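Long-range contacts in tubulin-like protein CetZ2 (Haloferax volcanii, PDB 4B45), which takes part in the control of cell shape in a halophilic archaeon as a GTP-binding, tubulin-like cytoskeletal protein with GTPase activity: residues 158-162 with 220-225; 213-219 with 264-268; 246-251 with 310-314. All blocks are in the same frame, centred on the assembly; numbering follows the deposited sequence.

Contact 1 of 3, residues 158-162 with 220-225; sequences DAVLL and GGIAAL
Three backbone hydrogen bonds join Val160 and Leu162 to the chain at 221-223, in parallel register with Val160 beside Ile222 and Leu161 beside Ala223. Val160 N donates to Gly221 O almost straight (177° at the hydrogen); Val160 O receives Ala223 N at 2.7 Å, and Leu162 N reaches Ala223 O at 3.0 Å. Weaker CA-H...O contacts run alongside, among them Gly220 CA to Asp158 O at 3.2 Å. Gly220, just past a helix, has a positive phi (91°) at which a side chain would strike the preceding carbonyl.

The apolar contacts fall on both faces. On the Val160 and Ile222 face, Leu162 CD1 meets Ile222 CG2 at 3.7 Å and Ile222 CD1 at 3.8 Å, the two side chains lying obliquely across each other. Replacing Ile222 by an alanine removes CG2 and CD1 and is likely to leave a gap beside Leu162 CD1. On the other face Leu161, its CG trans to the backbone N (chi1 172°), lays CD1 against Leu225 CB at 3.9 Å.

This parallel pairing joins strand 159-164 of the Rossmann-like GTPase domain to strand 222-231 of the C-terminal domain, the tubulin/FtsZ two-domain arrangement.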
loop_
_atom_site.group_PDB
_atom_site.type_symbol
_atom_site.label_atom_id
_atom_site.label_comp_id
_atom_site.label_asym_id
_atom_site.label_seq_id
_atom_site.Cartn_x
_atom_site.Cartn_y
_atom_site.Cartn_z
ATOM N N ASP A 158 -4.370 -2.194 11.996
ATOM C CA ASP A 158 -4.641 -3.624 11.889
ATOM C C ASP A 158 -3.564 -4.281 11.057
ATOM O O ASP A 158 -3.254 -5.450 11.256
ATOM C CB ASP A 158 -6.029 -3.901 11.333
ATOM C CG ASP A 158 -7.107 -3.675 12.366
ATOM O OD1 ASP A 158 -7.197 -4.490 13.311
ATOM O OD2 ASP A 158 -7.845 -2.671 12.254
ATOM N N ALA A 159 -2.994 -3.513 10.130
ATOM C CA ALA A 159 -1.749 -3.886 9.472
ATOM C C ALA A 159 -1.132 -2.691 8.766
ATOM O O ALA A 159 -1.815 -1.721 8.421
ATOM C CB ALA A 159 -1.956 -5.039 8.483
ATOM N N VAL A 160 0.173 -2.779 8.547
ATOM C CA VAL A 160 0.904 -1.747 7.845
ATOM C C VAL A 160 1.497 -2.317 6.563
ATOM O O VAL A 160 2.481 -3.043 6.597
ATOM C CB VAL A 160 2.010 -1.156 8.750
ATOM C CG1 VAL A 160 2.782 -0.047 8.019
ATOM C CG2 VAL A 160 1.385 -0.612 10.024
ATOM N N LEU A 161 0.889 -1.983 5.428
ATOM C CA LEU A 161 1.425 -2.366 4.133
ATOM C C LEU A 161 2.533 -1.369 3.750
ATOM O O LEU A 161 2.286 -0.171 3.592
ATOM C CB LEU A 161 0.296 -2.386 3.094
ATOM C CG LEU A 161 0.653 -2.571 1.615
ATOM C CD1 LEU A 161 1.444 -3.843 1.404
ATOM C CD2 LEU A 161 -0.616 -2.536 0.722
ATOM N N LEU A 162 3.758 -1.855 3.615
ATOM C CA LEU A 162 4.894 -0.961 3.413
ATOM C C LEU A 162 5.323 -0.841 1.965
ATOM O O LEU A 162 5.425 -1.834 1.244
ATOM C CB LEU A 162 6.097 -1.415 4.239
ATOM C CG LEU A 162 6.136 -1.097 5.735
ATOM C CD1 LEU A 162 7.464 -1.588 6.336
ATOM C CD2 LEU A 162 5.944 0.406 5.973
ATOM N N GLY A 220 -1.712 -9.016 11.473
ATOM C CA GLY A 220 -1.150 -7.746 11.893
ATOM C C GLY A 220 0.299 -7.524 11.491
ATOM O O GLY A 220 0.908 -8.320 10.761
ATOM N N GLY A 221 0.850 -6.410 11.960
ATOM C CA GLY A 221 2.230 -6.057 11.687
ATOM C C GLY A 221 2.462 -5.675 10.243
ATOM O O GLY A 221 1.548 -5.229 9.552
ATOM N N ILE A 222 3.688 -5.879 9.776
ATOM C CA ILE A 222 4.077 -5.403 8.458
ATOM C C ILE A 222 3.579 -6.304 7.339
ATOM O O ILE A 222 3.647 -7.532 7.434
ATOM C CB ILE A 222 5.610 -5.229 8.367
ATOM C CG1 ILE A 222 6.047 -4.053 9.235
ATOM C CG2 ILE A 222 6.040 -4.980 6.945
ATOM C CD1 ILE A 222 7.538 -3.937 9.377
ATOM N N ALA A 223 3.067 -5.694 6.274
ATOM C CA ALA A 223 2.699 -6.465 5.097
ATOM C C ALA A 223 3.423 -5.964 3.851
ATOM O O ALA A 223 3.911 -4.814 3.808
ATOM C CB ALA A 223 1.186 -6.465 4.896
ATOM N N ALA A 224 3.517 -6.837 2.849
ATOM C CA ALA A 224 4.125 -6.465 1.578
ATOM C C ALA A 224 3.265 -6.945 0.432
ATOM O O ALA A 224 2.483 -7.896 0.572
ATOM C CB ALA A 224 5.543 -7.012 1.465
ATOM N N LEU A 225 3.388 -6.283 -0.708
ATOM C CA LEU A 225 2.554 -6.642 -1.842
ATOM C C LEU A 225 3.413 -6.847 -3.066
ATOM O O LEU A 225 4.035 -5.911 -3.540
ATOM C CB LEU A 225 1.490 -5.576 -2.109
ATOM C CG LEU A 225 0.493 -5.958 -3.218
ATOM C CD1 LEU A 225 -0.154 -7.337 -2.944
ATOM C CD2 LEU A 225 -0.593 -4.891 -3.438
#

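Contact 2 of 3, residues 213-219 with 264-268; sequences VINTLRS and DAALV
Thr216 and Leu267 meet with their side chains at about a right angle, Thr216 OG1 coming to 3.4 Å from Leu267 CB. The threonine's first torsion (chi1 -60°) sets OG1 opposite its own carbonyl carbon and beside the backbone N, where the hydroxyl also bonds back to Glu212 O one helical turn earlier. Its other branch, CG2, rests on the peptide between Ala266 and Leu267. A water bridges the two segments, giving one hydrogen to Thr216 OG1 at 2.8 Å and the other to Ala266 O at 3.0 Å, so the hydroxyl is linked to the strand through water, with no direct hydrogen bond to it.

One turn back along the helix, Val213 and Leu267 cross at a slant, CG2 of Val213 meeting CD2 of Leu267 at 3.8 Å. Earlier in the strand, Ala265 turns its methyl toward the helix and sets CB 3.5 Å from Thr216 O. Beyond the helix, Ser219 CB lies against Asp264 OD2 at 3.2 Å, although the serine hydroxyl makes no hydrogen bond to that carboxylate.

Helix segment 213-217, part of helix 210-217, runs roughly antiparallel to strand 265-268, at 152°. Asp264 and Ala265 form a classic beta bulge opposite Gly317; strand 263-272 lies between strands 309-319 and 298-304, while Leu315 of the former also touches Thr216, and helix 279-293 packs on the Ala266 side.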
loop_
_atom_site.group_PDB
_atom_site.type_symbol
_atom_site.label_atom_id
_atom_site.label_comp_id
_atom_site.label_asym_id
_atom_site.label_seq_id
_atom_site.Cartn_x
_atom_site.Cartn_y
_atom_site.Cartn_z
ATOM N N VAL A 213 -8.441 -11.226 1.587
ATOM C CA VAL A 213 -7.536 -10.102 1.868
ATOM C C VAL A 213 -7.531 -9.807 3.366
ATOM O O VAL A 213 -6.467 -9.679 3.987
ATOM C CB VAL A 213 -7.933 -8.849 1.055
ATOM C CG1 VAL A 213 -7.089 -7.646 1.445
ATOM C CG2 VAL A 213 -7.797 -9.123 -0.443
ATOM N N ILE A 214 -8.726 -9.743 3.950
ATOM C CA ILE A 214 -8.872 -9.455 5.369
ATOM C C ILE A 214 -8.199 -10.506 6.244
ATOM O O ILE A 214 -7.502 -10.182 7.206
ATOM C CB ILE A 214 -10.353 -9.334 5.758
ATOM C CG1 ILE A 214 -10.991 -8.188 4.969
ATOM C CG2 ILE A 214 -10.503 -9.133 7.274
ATOM C CD1 ILE A 214 -12.357 -7.761 5.460
ATOM N N ASN A 215 -8.394 -11.772 5.907
ATOM C CA ASN A 215 -7.786 -12.843 6.684
ATOM C C ASN A 215 -6.270 -12.965 6.493
ATOM O O ASN A 215 -5.551 -13.429 7.384
ATOM C CB ASN A 215 -8.523 -14.156 6.430
ATOM C CG ASN A 215 -9.923 -14.129 7.005
ATOM O OD1 ASN A 215 -10.287 -13.176 7.707
ATOM N ND2 ASN A 215 -10.714 -15.163 6.725
ATOM N N THR A 216 -5.782 -12.525 5.345
ATOM C CA THR A 216 -4.344 -12.451 5.126
ATOM C C THR A 216 -3.694 -11.386 6.019
ATOM O O THR A 216 -2.640 -11.618 6.622
ATOM C CB THR A 216 -4.021 -12.182 3.634
ATOM O OG1 THR A 216 -4.562 -13.245 2.832
ATOM C CG2 THR A 216 -2.518 -12.110 3.408
ATOM N N LEU A 217 -4.335 -10.223 6.116
ATOM C CA LEU A 217 -3.808 -9.113 6.910
ATOM C C LEU A 217 -4.142 -9.212 8.400
ATOM O O LEU A 217 -3.613 -8.444 9.209
ATOM C CB LEU A 217 -4.330 -7.788 6.359
ATOM C CG LEU A 217 -3.820 -7.514 4.946
ATOM C CD1 LEU A 217 -4.490 -6.307 4.338
ATOM C CD2 LEU A 217 -2.287 -7.363 4.978
ATOM N N ARG A 218 -5.000 -10.172 8.750
ATOM C CA ARG A 218 -5.551 -10.298 10.096
ATOM C C ARG A 218 -4.493 -10.496 11.182
ATOM O O ARG A 218 -4.679 -10.083 12.328
ATOM C CB ARG A 218 -6.557 -11.452 10.127
ATOM C CG ARG A 218 -7.505 -11.435 11.314
ATOM C CD ARG A 218 -8.704 -12.353 11.066
ATOM N NE ARG A 218 -8.316 -13.749 10.875
ATOM C CZ ARG A 218 -9.151 -14.708 10.477
ATOM N NH1 ARG A 218 -10.419 -14.415 10.218
ATOM N NH2 ARG A 218 -8.726 -15.959 10.332
ATOM N N SER A 219 -3.388 -11.131 10.815
ATOM C CA SER A 219 -2.292 -11.376 11.743
ATOM C C SER A 219 -1.640 -10.084 12.261
ATOM O O SER A 219 -1.075 -10.058 13.359
ATOM C CB SER A 219 -1.244 -12.257 11.066
ATOM O OG SER A 219 -1.156 -11.954 9.684
ATOM N N ASP A 264 3.746 -14.664 7.805
ATOM C CA ASP A 264 2.805 -15.480 8.545
ATOM C C ASP A 264 1.637 -15.908 7.654
ATOM O O ASP A 264 1.077 -16.985 7.828
ATOM C CB ASP A 264 2.304 -14.709 9.779
ATOM C CG ASP A 264 1.251 -15.478 10.560
ATOM O OD1 ASP A 264 1.615 -16.454 11.256
ATOM O OD2 ASP A 264 0.059 -15.111 10.480
ATOM N N ALA A 265 1.267 -15.062 6.703
ATOM C CA ALA A 265 0.138 -15.365 5.834
ATOM C C ALA A 265 0.414 -14.839 4.439
ATOM O O ALA A 265 1.240 -13.947 4.251
ATOM C CB ALA A 265 -1.149 -14.744 6.386
ATOM N N ALA A 266 -0.272 -15.400 3.454
ATOM C CA ALA A 266 -0.080 -14.963 2.090
ATOM C C ALA A 266 -1.357 -15.147 1.306
ATOM O O ALA A 266 -2.165 -16.023 1.612
ATOM C CB ALA A 266 1.045 -15.748 1.439
ATOM N N LEU A 267 -1.527 -14.312 0.290
ATOM C CA LEU A 267 -2.627 -14.459 -0.647
ATOM C C LEU A 267 -2.082 -14.394 -2.069
ATOM O O LEU A 267 -1.488 -13.396 -2.488
ATOM C CB LEU A 267 -3.678 -13.375 -0.424
ATOM C CG LEU A 267 -4.739 -13.335 -1.513
ATOM C CD1 LEU A 267 -5.569 -14.637 -1.480
ATOM C CD2 LEU A 267 -5.623 -12.108 -1.376
ATOM N N VAL A 268 -2.284 -15.476 -2.811
ATOM C CA VAL A 268 -1.781 -15.552 -4.166
ATOM C C VAL A 268 -2.907 -15.383 -5.164
ATOM O O VAL A 268 -3.823 -16.202 -5.240
ATOM C CB VAL A 268 -1.109 -16.896 -4.422
ATOM C CG1 VAL A 268 -0.476 -16.910 -5.800
ATOM C CG2 VAL A 268 -0.094 -17.171 -3.326
HETATM O O HOH W 1 -3.866 -15.671 4.022
#

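Contact 3 of 3, residues 246-251 with 310-314; sequences TTRRAV and LASLV
Helix 246-251 lies over strand 310-314 with the axes of these short segments 7.3 Å apart and their directions 37° from parallel, Thr247 nearest Ser312 and Ala250 nearest Val314. Ser312 points toward the helix and puts its hydroxyl between two threonines: OG is 2.8 Å from Thr246 OG1 and 2.7 Å from Thr247 OG1. The first is a hydrogen bond in which either oxygen may donate; the second would use the serine proton, although that proton has another acceptor within reach. The two threonines reach the serine through different rotamers. Thr246 OG1 is flanked by its own N and C (chi1 64°), whereas Thr247 OG1 is trans to C (chi1 -54°). Both hydroxyls also bond to the preceding turn, to Ala242 O and Val243 O respectively, which ties this buried polar cluster into the helix.

One turn on, methyls take over: Ala250 CB packs on Ser312 O at 3.7 Å and on Val314 CG2 at 4.1 Å. Val251 crosses Val314 obliquely, its CG2 meeting Val314 CG1 at 4.1 Å.

Strand 309-319 runs between strands 222-231 and 263-272, both antiparallel to it. Helix 240-252 covers this face of the sheet beside helix 279-293, whose Ala285 and Val289 touch Thr247 and whose Trp288 touches Val251.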
loop_
_atom_site.group_PDB
_atom_site.type_symbol
_atom_site.label_atom_id
_atom_site.label_comp_id
_atom_site.label_asym_id
_atom_site.label_seq_id
_atom_site.Cartn_x
_atom_site.Cartn_y
_atom_site.Cartn_z
ATOM N N THR A 246 6.279 -15.705 -12.750
ATOM C CA THR A 246 5.681 -14.466 -12.221
ATOM C C THR A 246 5.459 -14.547 -10.711
ATOM O O THR A 246 5.687 -13.574 -9.987
ATOM C CB THR A 246 4.344 -14.063 -12.908
ATOM O OG1 THR A 246 3.326 -15.052 -12.653
ATOM C CG2 THR A 246 4.550 -13.871 -14.409
ATOM N N THR A 247 5.018 -15.710 -10.239
ATOM C CA THR A 247 4.766 -15.899 -8.809
ATOM C C THR A 247 6.067 -15.816 -8.027
ATOM O O THR A 247 6.125 -15.115 -7.018
ATOM C CB THR A 247 4.044 -17.228 -8.513
ATOM O OG1 THR A 247 2.855 -17.305 -9.298
ATOM C CG2 THR A 247 3.658 -17.326 -7.054
ATOM N N ARG A 248 7.108 -16.514 -8.493
ATOM C CA ARG A 248 8.442 -16.377 -7.888
ATOM C C ARG A 248 8.947 -14.935 -7.878
ATOM O O ARG A 248 9.486 -14.461 -6.870
ATOM C CB ARG A 248 9.487 -17.248 -8.594
ATOM C CG ARG A 248 9.282 -18.755 -8.447
ATOM C CD ARG A 248 10.537 -19.514 -8.913
ATOM N NE ARG A 248 10.232 -20.868 -9.363
ATOM C CZ ARG A 248 10.068 -21.210 -10.638
ATOM N NH1 ARG A 248 10.193 -20.296 -11.595
ATOM N NH2 ARG A 248 9.791 -22.468 -10.956
ATOM N N ARG A 249 8.801 -14.244 -9.004
ATOM C CA ARG A 249 9.290 -12.873 -9.082
ATOM C C ARG A 249 8.521 -11.965 -8.138
ATOM O O ARG A 249 9.123 -11.129 -7.468
ATOM C CB ARG A 249 9.229 -12.335 -10.513
ATOM C CG ARG A 249 10.302 -12.912 -11.428
ATOM C CD ARG A 249 10.620 -11.953 -12.548
ATOM N NE ARG A 249 9.415 -11.355 -13.114
ATOM C CZ ARG A 249 8.747 -11.853 -14.151
ATOM N NH1 ARG A 249 9.163 -12.970 -14.738
ATOM N NH2 ARG A 249 7.661 -11.235 -14.599
ATOM N N ALA A 250 7.200 -12.148 -8.079
ATOM C CA ALA A 250 6.340 -11.333 -7.226
ATOM C C ALA A 250 6.776 -11.434 -5.768
ATOM O O ALA A 250 6.821 -10.437 -5.049
ATOM C CB ALA A 250 4.872 -11.741 -7.383
ATOM N N VAL A 251 7.122 -12.646 -5.353
ATOM C CA VAL A 251 7.565 -12.909 -3.984
ATOM C C VAL A 251 9.020 -12.495 -3.731
ATOM O O VAL A 251 9.350 -12.030 -2.650
ATOM C CB VAL A 251 7.406 -14.406 -3.641
ATOM C CG1 VAL A 251 7.937 -14.705 -2.247
ATOM C CG2 VAL A 251 5.938 -14.846 -3.791
ATOM N N LEU A 310 -0.525 -12.339 -18.124
ATOM C CA LEU A 310 -0.893 -12.984 -16.874
ATOM C C LEU A 310 -0.080 -12.285 -15.817
ATOM O O LEU A 310 1.025 -11.821 -16.097
ATOM C CB LEU A 310 -0.449 -14.446 -16.868
ATOM C CG LEU A 310 -1.209 -15.469 -17.684
ATOM C CD1 LEU A 310 -0.359 -16.717 -17.805
ATOM C CD2 LEU A 310 -2.530 -15.771 -17.004
ATOM N N ALA A 311 -0.589 -12.236 -14.596
ATOM C CA ALA A 311 0.219 -11.705 -13.513
ATOM C C ALA A 311 -0.072 -12.435 -12.224
ATOM O O ALA A 311 -1.161 -12.967 -12.048
ATOM C CB ALA A 311 -0.001 -10.204 -13.345
ATOM N N SER A 312 0.926 -12.472 -11.346
ATOM C CA SER A 312 0.735 -12.913 -9.980
ATOM C C SER A 312 0.792 -11.685 -9.082
ATOM O O SER A 312 1.702 -10.849 -9.176
ATOM C CB SER A 312 1.806 -13.910 -9.546
ATOM O OG SER A 312 1.791 -15.060 -10.370
ATOM N N LEU A 313 -0.196 -11.580 -8.217
ATOM C CA LEU A 313 -0.251 -10.504 -7.259
ATOM C C LEU A 313 -0.259 -11.222 -5.932
ATOM O O LEU A 313 -1.198 -11.966 -5.636
ATOM C CB LEU A 313 -1.540 -9.729 -7.464
ATOM C CG LEU A 313 -1.814 -8.465 -6.665
ATOM C CD1 LEU A 313 -0.897 -7.332 -7.139
ATOM C CD2 LEU A 313 -3.280 -8.090 -6.835
ATOM N N VAL A 314 0.808 -11.060 -5.158
ATOM C CA VAL A 314 0.938 -11.782 -3.893
ATOM C C VAL A 314 1.025 -10.860 -2.685
ATOM O O VAL A 314 2.000 -10.135 -2.529
ATOM C CB VAL A 314 2.178 -12.673 -3.889
ATOM C CG1 VAL A 314 2.300 -13.375 -2.555
ATOM C CG2 VAL A 314 2.094 -13.703 -5.028
#

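All three are buried contacts, contact 3 throughout, while contact 2 reaches the surface at Ser219. They share one mixed sheet, but only contact 1 pairs strands, and it is bound chiefly by backbone hydrogen bonds. Contacts 2 and 3 pack a helix on a strand, so side chains do the work: a water bridge and apolar packing in contact 2, a hydroxyl cluster followed by methyl packing in contact 3. Helix 210-217 leads into strand 222-231, and Leu217 CD2 touches Ala223 CB at 3.6 Å. Strands 263-272 and 309-319 are neighbours, with Leu267 O 3.8 Å from Val314 CG1. Contact 1 spans both domains; the others lie within the C-terminal domain.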